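Local coordinates for peptidase M3B, oligoendopeptidase F (Enterococcus faecium, PDB 2QR4), which probably hydrolyses peptide bonds in oligopeptides as a metallopeptidase of family M3, at residues Pro418-Phe432 with Ala562-Leu576. Residues are numbered along the deposited sequence; the frame is centred on the assembly and turned at random. Where two conformers were deposited one is given.
Sequences PRVRAYVLNHYLDGF and AMSMFEQRLNELEEL
Glu572 OE2 is gripped by two nitrogens of Arg421 and a water. Arg421 NH2 to Glu572 OE2 is the shorter and straighter bond, 2.8 Å with an N-H...O angle of 163°, and uses the syn lone pair, whereas Arg421 NE meets Glu572 OE2 at 3.3 Å, nearly along its C-O axis. OE2 lies in the guanidinium plane. The one NE hydrogen is shared between OE2, by this longer and more bent bond, and the water, which in turn donates to OE2. Arg421 NH1 also bonds the carbonyls of Leu412 and Glu415, which helps fix the rotation of the guanidinium.

Farther along, Arg569 NH1 sits 3.3 Å above the centre of the Tyr428 ring, and Arg569 CZ lies 4.5 Å from the Tyr428 centroid, almost on the ring normal: a cation-pi contact with the planes 80° apart. An extended chain from CG to NE brings the guanidinium there, while NH2 pairs with Glu409. Met565 SE (selenomethionine) lies over the centre of one face of the Arg569 guanidinium and 3.6 Å from Tyr428 OH.

Phe566 meets two neighbours: Leu429 CD2 makes a CH-pi contact 3.8 Å from the Phe566 ring centroid, and Phe566 CB lies over a face of the Phe432 ring, a second CH-pi contact.

Leu425 and Leu429 enter holes on 562-576, and Leu573 and Leu576 enter holes on 418-432. The axes of the two segments approach to 9.5 Å; this is reciprocal knobs-into-holes packing of two helices running in broadly opposite directions, at 143°, within the largely helical M3 peptidase fold.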
ATOM      1  N   PRO A 418     -26.340  45.767 -14.432  1.00 55.76           N
ATOM      2  CA  PRO A 418     -25.321  45.553 -13.405  1.00 53.86           C
ATOM      3  C   PRO A 418     -25.369  44.173 -12.737  1.00 52.08           C
ATOM      4  O   PRO A 418     -24.324  43.614 -12.426  1.00 53.74           O
ATOM      5  CB  PRO A 418     -25.616  46.659 -12.389  1.00 60.26           C
ATOM      6  CG  PRO A 418     -26.223  47.761 -13.217  1.00 59.45           C
ATOM      7  CD  PRO A 418     -27.076  47.029 -14.226  1.00 54.91           C
ATOM      8  N   ARG A 419     -26.558  43.627 -12.515  1.00 48.47           N
ATOM      9  CA  ARG A 419     -26.648  42.290 -11.929  1.00 49.30           C
ATOM     10  C   ARG A 419     -26.076  41.248 -12.888  1.00 48.83           C
ATOM     11  O   ARG A 419     -25.320  40.370 -12.468  1.00 45.49           O
ATOM     12  CB  ARG A 419     -28.085  41.927 -11.534  1.00 57.46           C
ATOM     13  CG  ARG A 419     -28.454  42.208 -10.076  1.00 62.38           C
ATOM     14  CD  ARG A 419     -28.774  43.679  -9.836  1.00 72.67           C
ATOM     15  NE  ARG A 419     -29.814  44.191 -10.737  1.00 81.50           N
ATOM     16  CZ  ARG A 419     -31.012  44.625 -10.342  1.00 80.49           C
ATOM     17  NH1 ARG A 419     -31.336  44.615  -9.053  1.00 82.80           N
ATOM     18  NH2 ARG A 419     -31.885  45.076 -11.236  1.00 73.90           N
ATOM     19  N   VAL A 420     -26.423  41.351 -14.172  1.00 41.02           N
ATOM     20  CA  VAL A 420     -25.832  40.475 -15.177  1.00 38.90           C
ATOM     21  C   VAL A 420     -24.312  40.638 -15.205  1.00 42.10           C
ATOM     22  O   VAL A 420     -23.586  39.664 -15.025  1.00 42.05           O
ATOM     23  CB  VAL A 420     -26.377  40.721 -16.590  1.00 45.72           C
ATOM     24  CG1 VAL A 420     -25.803  39.681 -17.550  1.00 44.20           C
ATOM     25  CG2 VAL A 420     -27.898  40.679 -16.602  1.00 38.46           C
ATOM     26  N   ARG A 421     -23.817  41.860 -15.398  1.00 32.57           N
ATOM     27  CA  ARG A 421     -22.366  42.040 -15.441  1.00 38.38           C
ATOM     28  C   ARG A 421     -21.697  41.438 -14.206  1.00 41.13           C
ATOM     29  O   ARG A 421     -20.698  40.735 -14.327  1.00 45.64           O
ATOM     30  CB  ARG A 421     -21.963  43.507 -15.613  1.00 32.83           C
ATOM     31  CG  ARG A 421     -22.434  44.119 -16.913  1.00 38.12           C
ATOM     32  CD  ARG A 421     -21.857  45.514 -17.114  1.00 32.82           C
ATOM     33  NE  ARG A 421     -20.423  45.457 -17.379  1.00 40.04           N
ATOM     34  CZ  ARG A 421     -19.916  45.145 -18.564  1.00 42.00           C
ATOM     35  NH1 ARG A 421     -20.734  44.860 -19.568  1.00 32.89           N
ATOM     36  NH2 ARG A 421     -18.600  45.102 -18.740  1.00 39.08           N
ATOM     37  N   ALA A 422     -22.247  41.707 -13.023  1.00 46.58           N
ATOM     38  CA  ALA A 422     -21.666  41.178 -11.786  1.00 46.63           C
ATOM     39  C   ALA A 422     -21.594  39.660 -11.830  1.00 49.67           C
ATOM     40  O   ALA A 422     -20.563  39.064 -11.481  1.00 45.25           O
ATOM     41  CB  ALA A 422     -22.451  41.640 -10.560  1.00 35.31           C
ATOM     42  N   TYR A 423     -22.681  39.036 -12.277  1.00 36.85           N
ATOM     43  CA  TYR A 423     -22.725  37.587 -12.310  1.00 37.88           C
ATOM     44  C   TYR A 423     -21.606  37.032 -13.174  1.00 41.23           C
ATOM     45  O   TYR A 423     -20.906  36.108 -12.757  1.00 38.45           O
ATOM     46  CB  TYR A 423     -24.071  37.038 -12.811  1.00 53.28           C
ATOM     47  CG  TYR A 423     -24.092  35.527 -12.745  1.00 48.45           C
ATOM     48  CD1 TYR A 423     -23.783  34.752 -13.861  1.00 47.56           C
ATOM     49  CD2 TYR A 423     -24.351  34.880 -11.541  1.00 53.35           C
ATOM     50  CE1 TYR A 423     -23.773  33.368 -13.788  1.00 49.15           C
ATOM     51  CE2 TYR A 423     -24.338  33.507 -11.449  1.00 55.73           C
ATOM     52  CZ  TYR A 423     -24.049  32.750 -12.568  1.00 62.64           C
ATOM     53  OH  TYR A 423     -24.041  31.370 -12.451  1.00 67.48           O
ATOM     54  N   VAL A 424     -21.418  37.584 -14.373  1.00 36.02           N
ATOM     55  CA  VAL A 424     -20.392  37.012 -15.239  1.00 36.63           C
ATOM     56  C   VAL A 424     -18.956  37.354 -14.820  1.00 36.35           C
ATOM     57  O   VAL A 424     -18.046  36.536 -14.953  1.00 43.07           O
ATOM     58  CB  VAL A 424     -20.703  37.165 -16.756  1.00 40.77           C
ATOM     59  CG1 VAL A 424     -21.971  37.958 -16.993  1.00 34.43           C
ATOM     60  CG2 VAL A 424     -19.509  37.672 -17.536  1.00 29.40           C
ATOM     61  N   LEU A 425     -18.767  38.532 -14.247  1.00 38.51           N
ATOM     62  CA  LEU A 425     -17.477  38.892 -13.685  1.00 35.73           C
ATOM     63  C   LEU A 425     -17.077  37.885 -12.605  1.00 39.50           C
ATOM     64  O   LEU A 425     -15.968  37.339 -12.614  1.00 46.42           O
ATOM     65  CB  LEU A 425     -17.549  40.296 -13.091  1.00 44.77           C
ATOM     66  CG  LEU A 425     -16.917  41.487 -13.821  1.00 50.35           C
ATOM     67  CD1 LEU A 425     -16.329  41.147 -15.176  1.00 43.68           C
ATOM     68  CD2 LEU A 425     -17.898  42.647 -13.914  1.00 38.11           C
ATOM     69  N   ASN A 426     -17.992  37.623 -11.680  1.00 35.50           N
ATOM     70  CA  ASN A 426     -17.697  36.716 -10.573  1.00 41.01           C
ATOM     71  C   ASN A 426     -17.615  35.236 -10.986  1.00 37.07           C
ATOM     72  O   ASN A 426     -16.807  34.482 -10.456  1.00 48.05           O
ATOM     73  CB  ASN A 426     -18.696  36.917  -9.438  1.00 37.55           C
ATOM     74  CG  ASN A 426     -18.409  36.030  -8.261  1.00 45.90           C
ATOM     75  OD1 ASN A 426     -19.062  35.008  -8.084  1.00 50.26           O
ATOM     76  ND2 ASN A 426     -17.416  36.398  -7.452  1.00 40.34           N
ATOM     77  N   HIS A 427     -18.442  34.835 -11.938  1.00 36.70           N
ATOM     78  CA  HIS A 427     -18.368  33.503 -12.514  1.00 41.91           C
ATOM     79  C   HIS A 427     -16.959  33.249 -13.065  1.00 44.52           C
ATOM     80  O   HIS A 427     -16.376  32.190 -12.826  1.00 44.00           O
ATOM     81  CB  HIS A 427     -19.435  33.366 -13.607  1.00 41.11           C
ATOM     82  CG  HIS A 427     -19.312  32.132 -14.452  1.00 58.03           C
ATOM     83  ND1 HIS A 427     -19.814  30.906 -14.064  1.00 54.30           N
ATOM     84  CD2 HIS A 427     -18.784  31.949 -15.687  1.00 53.15           C
ATOM     85  CE1 HIS A 427     -19.589  30.018 -15.016  1.00 48.68           C
ATOM     86  NE2 HIS A 427     -18.966  30.625 -16.014  1.00 52.58           N
ATOM     87  N   TYR A 428     -16.412  34.231 -13.786  1.00 43.61           N
ATOM     88  CA  TYR A 428     -15.046  34.136 -14.312  1.00 40.31           C
ATOM     89  C   TYR A 428     -13.992  34.090 -13.190  1.00 45.29           C
ATOM     90  O   TYR A 428     -13.064  33.277 -13.234  1.00 40.13           O
ATOM     91  CB  TYR A 428     -14.718  35.300 -15.268  1.00 36.39           C
ATOM     92  CG  TYR A 428     -13.259  35.304 -15.697  1.00 39.34           C
ATOM     93  CD1 TYR A 428     -12.812  34.451 -16.710  1.00 33.40           C
ATOM     94  CD2 TYR A 428     -12.316  36.130 -15.064  1.00 37.27           C
ATOM     95  CE1 TYR A 428     -11.484  34.424 -17.093  1.00 39.41           C
ATOM     96  CE2 TYR A 428     -10.969  36.117 -15.449  1.00 31.59           C
ATOM     97  CZ  TYR A 428     -10.565  35.257 -16.456  1.00 40.96           C
ATOM     98  OH  TYR A 428      -9.253  35.223 -16.849  1.00 44.16           O
ATOM     99  N   LEU A 429     -14.120  34.967 -12.194  1.00 37.45           N
ATOM    100  CA  LEU A 429     -13.085  35.041 -11.157  1.00 41.57           C
ATOM    101  C   LEU A 429     -13.107  33.753 -10.369  1.00 42.72           C
ATOM    102  O   LEU A 429     -12.072  33.256  -9.932  1.00 45.10           O
ATOM    103  CB  LEU A 429     -13.274  36.260 -10.246  1.00 39.84           C
ATOM    104  CG  LEU A 429     -13.243  37.622 -10.958  1.00 39.31           C
ATOM    105  CD1 LEU A 429     -13.855  38.706 -10.093  1.00 31.77           C
ATOM    106  CD2 LEU A 429     -11.829  37.982 -11.360  1.00 31.65           C
ATOM    107  N   ASP A 430     -14.303  33.196 -10.234  1.00 44.99           N
ATOM    108  CA  ASP A 430     -14.490  31.977  -9.491  1.00 42.47           C
ATOM    109  C   ASP A 430     -13.838  30.769 -10.172  1.00 44.03           C
ATOM    110  O   ASP A 430     -13.098  30.006  -9.536  1.00 47.56           O
ATOM    111  CB  ASP A 430     -15.971  31.739  -9.264  1.00 51.32           C
ATOM    112  CG  ASP A 430     -16.226  30.624  -8.299  1.00 60.43           C
ATOM    113  OD1 ASP A 430     -15.718  30.713  -7.156  1.00 57.06           O
ATOM    114  OD2 ASP A 430     -16.926  29.666  -8.690  1.00 61.51           O
ATOM    115  N   GLY A 431     -14.108  30.597 -11.464  1.00 43.13           N
ATOM    116  CA  GLY A 431     -13.458  29.548 -12.244  1.00 38.75           C
ATOM    117  C   GLY A 431     -11.947  29.703 -12.187  1.00 46.66           C
ATOM    118  O   GLY A 431     -11.220  28.716 -12.083  1.00 45.13           O
ATOM    119  N   PHE A 432     -11.474  30.951 -12.241  1.00 33.63           N
ATOM    120  CA  PHE A 432     -10.043  31.250 -12.155  1.00 37.19           C
ATOM    121  C   PHE A 432      -9.496  30.837 -10.771  1.00 45.07           C
ATOM    122  O   PHE A 432      -8.446  30.209 -10.675  1.00 43.40           O
ATOM    123  CB  PHE A 432      -9.834  32.746 -12.423  1.00 43.81           C
ATOM    124  CG  PHE A 432      -8.403  33.148 -12.731  1.00 38.58           C
ATOM    125  CD1 PHE A 432      -7.404  33.031 -11.779  1.00 33.36           C
ATOM    126  CD2 PHE A 432      -8.086  33.721 -13.953  1.00 41.59           C
ATOM    127  CE1 PHE A 432      -6.108  33.437 -12.051  1.00 31.21           C
ATOM    128  CE2 PHE A 432      -6.799  34.133 -14.235  1.00 42.22           C
ATOM    129  CZ  PHE A 432      -5.805  33.988 -13.283  1.00 39.07           C
ATOM    130  N   ALA A 562      -3.093  36.451 -18.025  1.00 32.71           N
ATOM    131  CA  ALA A 562      -4.290  35.948 -17.380  1.00 42.15           C
ATOM    132  C   ALA A 562      -4.493  36.697 -16.062  1.00 43.87           C
ATOM    133  O   ALA A 562      -5.581  37.210 -15.788  1.00 42.90           O
ATOM    134  CB  ALA A 562      -4.166  34.445 -17.137  1.00 36.95           C
HETATM  135  N   MSE A 563      -3.427  36.769 -15.267  1.00 29.80           N
HETATM  136  CA  MSE A 563      -3.436  37.507 -14.015  1.00 36.49           C
HETATM  137  C   MSE A 563      -3.913  38.946 -14.193  1.00 45.44           C
HETATM  138  O   MSE A 563      -4.705  39.452 -13.399  1.00 46.92           O
HETATM  139  CB  MSE A 563      -2.052  37.494 -13.382  1.00 37.57           C
HETATM  140  CG  MSE A 563      -1.615  36.137 -12.871  1.00 39.24           C
HETATM  141 SE   MSE A 563      -2.807  35.396 -11.497  1.00 60.89          SE
HETATM  142  CE  MSE A 563      -1.865  33.700 -11.227  1.00 43.22           C
ATOM    143  N   SER A 564      -3.442  39.603 -15.243  1.00 41.20           N
ATOM    144  CA  SER A 564      -3.823  40.979 -15.470  1.00 43.13           C
ATOM    145  C   SER A 564      -5.327  41.045 -15.686  1.00 47.80           C
ATOM    146  O   SER A 564      -6.007  41.969 -15.213  1.00 45.98           O
ATOM    147  CB  SER A 564      -3.079  41.574 -16.666  1.00 32.70           C
ATOM    148  OG  SER A 564      -3.660  42.829 -17.022  1.00 42.57           O
HETATM  149  N   MSE A 565      -5.846  40.053 -16.393  1.00 34.03           N
HETATM  150  CA  MSE A 565      -7.268  40.000 -16.654  1.00 44.53           C
HETATM  151  C   MSE A 565      -8.061  39.725 -15.376  1.00 43.32           C
HETATM  152  O   MSE A 565      -9.167  40.220 -15.200  1.00 38.02           O
HETATM  153  CB  MSE A 565      -7.562  38.911 -17.663  1.00 30.42           C
HETATM  154  CG  MSE A 565      -9.026  38.856 -18.083  1.00 65.75           C
HETATM  155 SE   MSE A 565      -9.334  37.581 -19.539  1.00 90.46          SE
HETATM  156  CE  MSE A 565      -7.652  37.847 -20.545  1.00 75.33           C
ATOM    157  N   PHE A 566      -7.499  38.915 -14.490  1.00 36.48           N
ATOM    158  CA  PHE A 566      -8.182  38.587 -13.250  1.00 44.85           C
ATOM    159  C   PHE A 566      -8.316  39.867 -12.456  1.00 43.08           C
ATOM    160  O   PHE A 566      -9.385  40.172 -11.931  1.00 44.13           O
ATOM    161  CB  PHE A 566      -7.389  37.544 -12.468  1.00 42.38           C
ATOM    162  CG  PHE A 566      -8.023  37.128 -11.177  1.00 41.88           C
ATOM    163  CD1 PHE A 566      -8.832  36.003 -11.118  1.00 36.66           C
ATOM    164  CD2 PHE A 566      -7.777  37.832 -10.009  1.00 45.65           C
ATOM    165  CE1 PHE A 566      -9.398  35.595  -9.920  1.00 45.31           C
ATOM    166  CE2 PHE A 566      -8.350  37.437  -8.804  1.00 40.77           C
ATOM    167  CZ  PHE A 566      -9.157  36.319  -8.757  1.00 37.39           C
ATOM    168  N   GLU A 567      -7.219  40.622 -12.407  1.00 37.50           N
ATOM    169  CA  GLU A 567      -7.159  41.885 -11.690  1.00 36.50           C
ATOM    170  C   GLU A 567      -8.127  42.918 -12.281  1.00 37.64           C
ATOM    171  O   GLU A 567      -8.893  43.548 -11.554  1.00 48.76           O
ATOM    172  CB  GLU A 567      -5.719  42.424 -11.659  1.00 36.13           C
ATOM    173  CG  GLU A 567      -5.600  43.865 -11.119  1.00 44.87           C
ATOM    174  CD  GLU A 567      -4.156  44.351 -10.947  1.00 45.89           C
ATOM    175  OE1 GLU A 567      -3.292  44.012 -11.785  1.00 58.09           O
ATOM    176  OE2 GLU A 567      -3.883  45.079  -9.969  1.00 50.75           O
ATOM    177  N   GLN A 568      -8.110  43.108 -13.590  1.00 35.47           N
ATOM    178  CA  GLN A 568      -9.024  44.100 -14.139  1.00 42.24           C
ATOM    179  C   GLN A 568     -10.495  43.739 -13.934  1.00 39.64           C
ATOM    180  O   GLN A 568     -11.312  44.596 -13.613  1.00 41.50           O
ATOM    181  CB  GLN A 568      -8.688  44.534 -15.588  1.00 41.85           C
ATOM    182  CG  GLN A 568      -8.364  43.461 -16.567  1.00 50.48           C
ATOM    183  CD  GLN A 568      -7.775  44.025 -17.861  1.00 42.61           C
ATOM    184  OE1 GLN A 568      -6.615  43.791 -18.184  1.00 38.27           O
ATOM    185  NE2 GLN A 568      -8.581  44.754 -18.604  1.00 45.05           N
ATOM    186  N   ARG A 569     -10.835  42.466 -14.054  1.00 36.90           N
ATOM    187  CA  ARG A 569     -12.220  42.080 -13.852  1.00 29.01           C
ATOM    188  C   ARG A 569     -12.605  42.133 -12.361  1.00 37.47           C
ATOM    189  O   ARG A 569     -13.720  42.493 -12.006  1.00 34.44           O
ATOM    190  CB  ARG A 569     -12.502  40.733 -14.502  1.00 32.40           C
ATOM    191  CG  ARG A 569     -12.309  40.781 -16.050  1.00 37.14           C
ATOM    192  CD  ARG A 569     -12.631  39.436 -16.706  1.00 29.97           C
ATOM    193  NE  ARG A 569     -12.715  39.581 -18.141  1.00 38.33           N
ATOM    194  CZ  ARG A 569     -12.850  38.573 -18.995  1.00 37.59           C
ATOM    195  NH1 ARG A 569     -12.885  37.329 -18.550  1.00 35.30           N
ATOM    196  NH2 ARG A 569     -12.927  38.819 -20.302  1.00 31.82           N
ATOM    197  N   LEU A 570     -11.650  41.834 -11.499  1.00 36.04           N
ATOM    198  CA  LEU A 570     -11.825  41.968 -10.071  1.00 29.11           C
ATOM    199  C   LEU A 570     -12.104  43.432  -9.725  1.00 40.96           C
ATOM    200  O   LEU A 570     -13.091  43.738  -9.040  1.00 39.29           O
ATOM    201  CB  LEU A 570     -10.574  41.442  -9.355  1.00 34.02           C
ATOM    202  CG  LEU A 570     -10.409  41.646  -7.849  1.00 42.16           C
ATOM    203  CD1 LEU A 570     -11.662  41.198  -7.139  1.00 39.84           C
ATOM    204  CD2 LEU A 570      -9.208  40.856  -7.359  1.00 34.09           C
ATOM    205  N   ASN A 571     -11.244  44.327 -10.213  0.50 40.86           N
ATOM    206  CA  ASN A 571     -11.416  45.770 -10.021  0.50 37.48           C
ATOM    207  C   ASN A 571     -12.773  46.283 -10.523  0.50 36.16           C
ATOM    208  O   ASN A 571     -13.412  47.112  -9.872  0.50 42.65           O
ATOM    209  CB  ASN A 571     -10.265  46.553 -10.676  0.50 30.88           C
ATOM    210  CG  ASN A 571      -8.996  46.560  -9.827  0.50 43.38           C
ATOM    211  OD1 ASN A 571      -9.024  46.194  -8.643  0.50 37.48           O
ATOM    212  ND2 ASN A 571      -7.875  47.000 -10.424  0.50 20.78           N
ATOM    213  N   GLU A 572     -13.220  45.777 -11.670  1.00 30.62           N
ATOM    214  CA  GLU A 572     -14.522  46.167 -12.222  1.00 40.19           C
ATOM    215  C   GLU A 572     -15.685  45.660 -11.349  1.00 37.42           C
ATOM    216  O   GLU A 572     -16.673  46.362 -11.152  1.00 46.41           O
ATOM    217  CB  GLU A 572     -14.684  45.702 -13.683  1.00 36.32           C
ATOM    218  CG  GLU A 572     -16.068  46.014 -14.286  1.00 34.65           C
ATOM    219  CD  GLU A 572     -16.261  45.473 -15.704  1.00 40.43           C
ATOM    220  OE1 GLU A 572     -15.360  44.768 -16.224  1.00 30.49           O
ATOM    221  OE2 GLU A 572     -17.322  45.766 -16.305  1.00 40.25           O
ATOM    222  N   LEU A 573     -15.555  44.452 -10.817  1.00 42.16           N
ATOM    223  CA  LEU A 573     -16.583  43.890  -9.929  1.00 41.67           C
ATOM    224  C   LEU A 573     -16.728  44.702  -8.632  1.00 43.68           C
ATOM    225  O   LEU A 573     -17.833  44.996  -8.198  1.00 41.32           O
ATOM    226  CB  LEU A 573     -16.260  42.424  -9.599  1.00 35.56           C
ATOM    227  CG  LEU A 573     -17.262  41.701  -8.693  1.00 34.05           C
ATOM    228  CD1 LEU A 573     -18.709  41.777  -9.251  1.00 34.45           C
ATOM    229  CD2 LEU A 573     -16.839  40.266  -8.456  1.00 25.58           C
ATOM    230  N   GLU A 574     -15.604  45.053  -8.016  1.00 39.54           N
ATOM    231  CA  GLU A 574     -15.620  45.920  -6.847  1.00 42.74           C
ATOM    232  C   GLU A 574     -16.318  47.252  -7.118  1.00 49.43           C
ATOM    233  O   GLU A 574     -17.150  47.690  -6.325  1.00 49.81           O
ATOM    234  CB  GLU A 574     -14.201  46.180  -6.355  1.00 33.11           C
ATOM    235  CG  GLU A 574     -13.546  44.977  -5.735  1.00 50.92           C
ATOM    236  CD  GLU A 574     -12.091  45.214  -5.449  1.00 54.11           C
ATOM    237  OE1 GLU A 574     -11.639  46.358  -5.642  1.00 60.45           O
ATOM    238  OE2 GLU A 574     -11.398  44.261  -5.038  1.00 60.31           O
ATOM    239  N   GLU A 575     -15.976  47.900  -8.230  1.00 48.28           N
ATOM    240  CA  GLU A 575     -16.567  49.201  -8.550  1.00 50.24           C
ATOM    241  C   GLU A 575     -18.059  49.037  -8.770  1.00 48.19           C
ATOM    242  O   GLU A 575     -18.864  49.893  -8.408  1.00 42.21           O
ATOM    243  CB  GLU A 575     -15.911  49.830  -9.786  1.00 41.64           C
ATOM    244  CG  GLU A 575     -14.458  50.259  -9.575  1.00 45.36           C
ATOM    245  CD  GLU A 575     -13.711  50.525 -10.886  1.00 57.48           C
ATOM    246  OE1 GLU A 575     -14.308  50.385 -11.985  1.00 58.92           O
ATOM    247  OE2 GLU A 575     -12.513  50.880 -10.811  1.00 67.25           O
ATOM    248  N   LEU A 576     -18.426  47.914  -9.359  1.00 47.22           N
ATOM    249  CA  LEU A 576     -19.814  47.625  -9.592  1.00 47.45           C
ATOM    250  C   LEU A 576     -20.529  47.481  -8.243  1.00 51.63           C
ATOM    251  O   LEU A 576     -21.574  48.086  -8.019  1.00 57.24           O
ATOM    252  CB  LEU A 576     -19.913  46.353 -10.420  1.00 54.22           C
ATOM    253  CG  LEU A 576     -21.117  46.175 -11.327  1.00 61.78           C
ATOM    254  CD1 LEU A 576     -20.737  45.249 -12.465  1.00 60.86           C
ATOM    255  CD2 LEU A 576     -22.291  45.616 -10.522  1.00 70.90           C
TER
HETATM  256  O   HOH W   1     -19.407  47.077 -15.252  1.00 47.02           O